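Local coordinates for metalloregulator ScaR (Streptococcus gordonii, PDB 3HRS), which acts as a manganese-activated transcriptional repressor of the DtxR/MntR family, a homodimer that probably binds DNA, at residues K74-E79 and G125-A130. Residues are numbered along the deposited sequence; the frame is centred on the assembly and turned at random.
Sequences KHRLIE and GGTIPA. With SO4 (sulfate ion), chain C.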
loop_
_atom_site.group_PDB
_atom_site.type_symbol
_atom_site.label_atom_id
_atom_site.label_comp_id
_atom_site.label_asym_id
_atom_site.label_seq_id
_atom_site.Cartn_x
_atom_site.Cartn_y
_atom_site.Cartn_z
ATOM N N LYS A 74 -0.142 -10.655 6.620
ATOM C CA LYS A 74 -0.177 -9.598 5.615
ATOM C C LYS A 74 -1.610 -9.372 5.167
ATOM O O LYS A 74 -2.154 -8.258 5.278
ATOM C CB LYS A 74 0.706 -9.976 4.433
ATOM C CG LYS A 74 1.200 -8.802 3.626
ATOM C CD LYS A 74 1.550 -9.201 2.196
ATOM C CE LYS A 74 3.028 -9.590 2.044
ATOM N NZ LYS A 74 3.277 -11.040 2.070
ATOM N N HIS A 75 -2.232 -10.457 4.717
ATOM C CA HIS A 75 -3.590 -10.452 4.200
ATOM C C HIS A 75 -4.673 -10.009 5.198
ATOM O O HIS A 75 -5.546 -9.209 4.855
ATOM C CB HIS A 75 -3.916 -11.842 3.740
ATOM C CG HIS A 75 -5.338 -12.014 3.338
ATOM N ND1 HIS A 75 -5.828 -11.535 2.145
ATOM C CD2 HIS A 75 -6.374 -12.623 3.963
ATOM C CE1 HIS A 75 -7.103 -11.855 2.044
ATOM N NE2 HIS A 75 -7.461 -12.511 3.134
ATOM N N ARG A 76 -4.624 -10.536 6.422
ATOM C CA ARG A 76 -5.583 -10.109 7.427
ATOM C C ARG A 76 -5.305 -8.706 8.005
ATOM O O ARG A 76 -6.231 -7.983 8.315
ATOM C CB ARG A 76 -5.775 -11.163 8.528
ATOM C CG ARG A 76 -6.493 -12.386 7.998
ATOM C CD ARG A 76 -6.275 -13.675 8.804
ATOM N NE ARG A 76 -6.948 -14.780 8.121
ATOM C CZ ARG A 76 -7.104 -16.006 8.615
ATOM N NH1 ARG A 76 -6.643 -16.319 9.822
ATOM N NH2 ARG A 76 -7.732 -16.924 7.892
ATOM N N LEU A 77 -4.055 -8.298 8.169
ATOM C CA LEU A 77 -3.866 -6.934 8.648
ATOM C C LEU A 77 -4.270 -5.892 7.573
ATOM O O LEU A 77 -4.895 -4.895 7.884
ATOM C CB LEU A 77 -2.463 -6.699 9.181
ATOM C CG LEU A 77 -2.042 -7.419 10.463
ATOM C CD1 LEU A 77 -0.505 -7.437 10.624
ATOM C CD2 LEU A 77 -2.644 -6.744 11.618
ATOM N N ILE A 78 -3.957 -6.149 6.310
ATOM C CA ILE A 78 -4.434 -5.285 5.238
ATOM C C ILE A 78 -5.966 -5.295 5.242
ATOM O O ILE A 78 -6.618 -4.268 5.064
ATOM C CB ILE A 78 -3.918 -5.726 3.846
ATOM C CG1 ILE A 78 -2.384 -5.632 3.754
ATOM C CG2 ILE A 78 -4.475 -4.856 2.781
ATOM C CD1 ILE A 78 -1.846 -4.345 4.299
ATOM N N GLU A 79 -6.555 -6.460 5.446
ATOM C CA GLU A 79 -8.009 -6.521 5.480
ATOM C C GLU A 79 -8.501 -5.571 6.557
ATOM O O GLU A 79 -9.248 -4.655 6.254
ATOM C CB GLU A 79 -8.503 -7.934 5.743
ATOM C CG GLU A 79 -9.997 -8.030 5.926
ATOM C CD GLU A 79 -10.709 -8.374 4.645
ATOM O OE1 GLU A 79 -11.966 -8.328 4.639
ATOM O OE2 GLU A 79 -10.006 -8.702 3.655
ATOM N N GLY A 125 -13.329 -12.884 11.367
ATOM C CA GLY A 125 -13.121 -13.840 12.439
ATOM C C GLY A 125 -11.851 -14.660 12.282
ATOM O O GLY A 125 -11.438 -15.416 13.187
ATOM N N GLY A 126 -11.236 -14.524 11.111
ATOM C CA GLY A 126 -9.927 -15.100 10.897
ATOM C C GLY A 126 -8.969 -14.543 11.928
ATOM O O GLY A 126 -8.915 -13.311 12.173
ATOM N N THR A 127 -8.198 -15.443 12.521
ATOM C CA THR A 127 -7.223 -15.062 13.534
ATOM C C THR A 127 -5.930 -14.500 12.920
ATOM O O THR A 127 -5.577 -14.844 11.795
ATOM C CB THR A 127 -6.898 -16.243 14.433
ATOM O OG1 THR A 127 -5.631 -16.017 15.056
ATOM C CG2 THR A 127 -6.800 -17.472 13.593
ATOM N N ILE A 128 -5.252 -13.616 13.656
ATOM C CA ILE A 128 -4.063 -12.925 13.158
ATOM C C ILE A 128 -2.826 -13.172 14.001
ATOM O O ILE A 128 -2.578 -12.492 14.992
ATOM C CB ILE A 128 -4.243 -11.407 13.136
ATOM C CG1 ILE A 128 -5.393 -10.982 12.241
ATOM C CG2 ILE A 128 -3.018 -10.748 12.559
ATOM C CD1 ILE A 128 -5.607 -9.469 12.273
ATOM N N PRO A 129 -2.013 -14.121 13.582
ATOM C CA PRO A 129 -0.824 -14.546 14.323
ATOM C C PRO A 129 0.238 -13.446 14.448
ATOM O O PRO A 129 0.392 -12.636 13.548
ATOM C CB PRO A 129 -0.294 -15.692 13.455
ATOM C CG PRO A 129 -0.788 -15.368 12.096
ATOM C CD PRO A 129 -2.177 -14.887 12.343
ATOM N N ALA A 130 0.977 -13.446 15.549
ATOM C CA ALA A 130 2.081 -12.516 15.748
ATOM C C ALA A 130 3.199 -12.752 14.741
ATOM O O ALA A 130 3.345 -13.873 14.242
ATOM C CB ALA A 130 2.622 -12.680 17.162
HETATM S S SO4 C . -9.908 -17.776 5.062
HETATM O O1 SO4 C . -10.801 -17.768 6.228
HETATM O O2 SO4 C . -9.031 -18.936 5.180
HETATM O O3 SO4 C . -10.666 -17.885 3.806
HETATM O O4 SO4 C . -9.105 -16.541 5.053
#
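R76 reaches from helix 62-84 to loop segment 125-130 and grips it by a backbone carbonyl. Its chain runs extended from CG to NE, long enough for NH1 to donate to T127 O at 2.7 Å. The bond lies close to the guanidinium plane and meets a lone pair of the carbonyl, with an N-H...O angle of 158°. G126 CA sits 3.6 Å above the centre of one guanidinium face; glycine, with no side chain, lets the guanidinium lie flat against its backbone. The same NH1 forms a salt bridge with E137, whose carboxylate also accepts from T127 N, so side chain and loop share one acid. NH2 donates a hydrogen bond to sulfate O4, an ion held also by H158 and D159.

The apolar half is closely packed: I128 CG1 lies 3.7 Å from R76 CB, and its beta-branch carries CG2 to 4.1 Å from L77 CG. By contrast, T127 turns its CB away from the helix and is partly exposed.

The contact joins the long helix to the loop after helix 106-115, beside C122 and D159, zinc ligands in another structure, at the metal site, here empty, of the DtxR/MntR metal-binding and dimerisation domain.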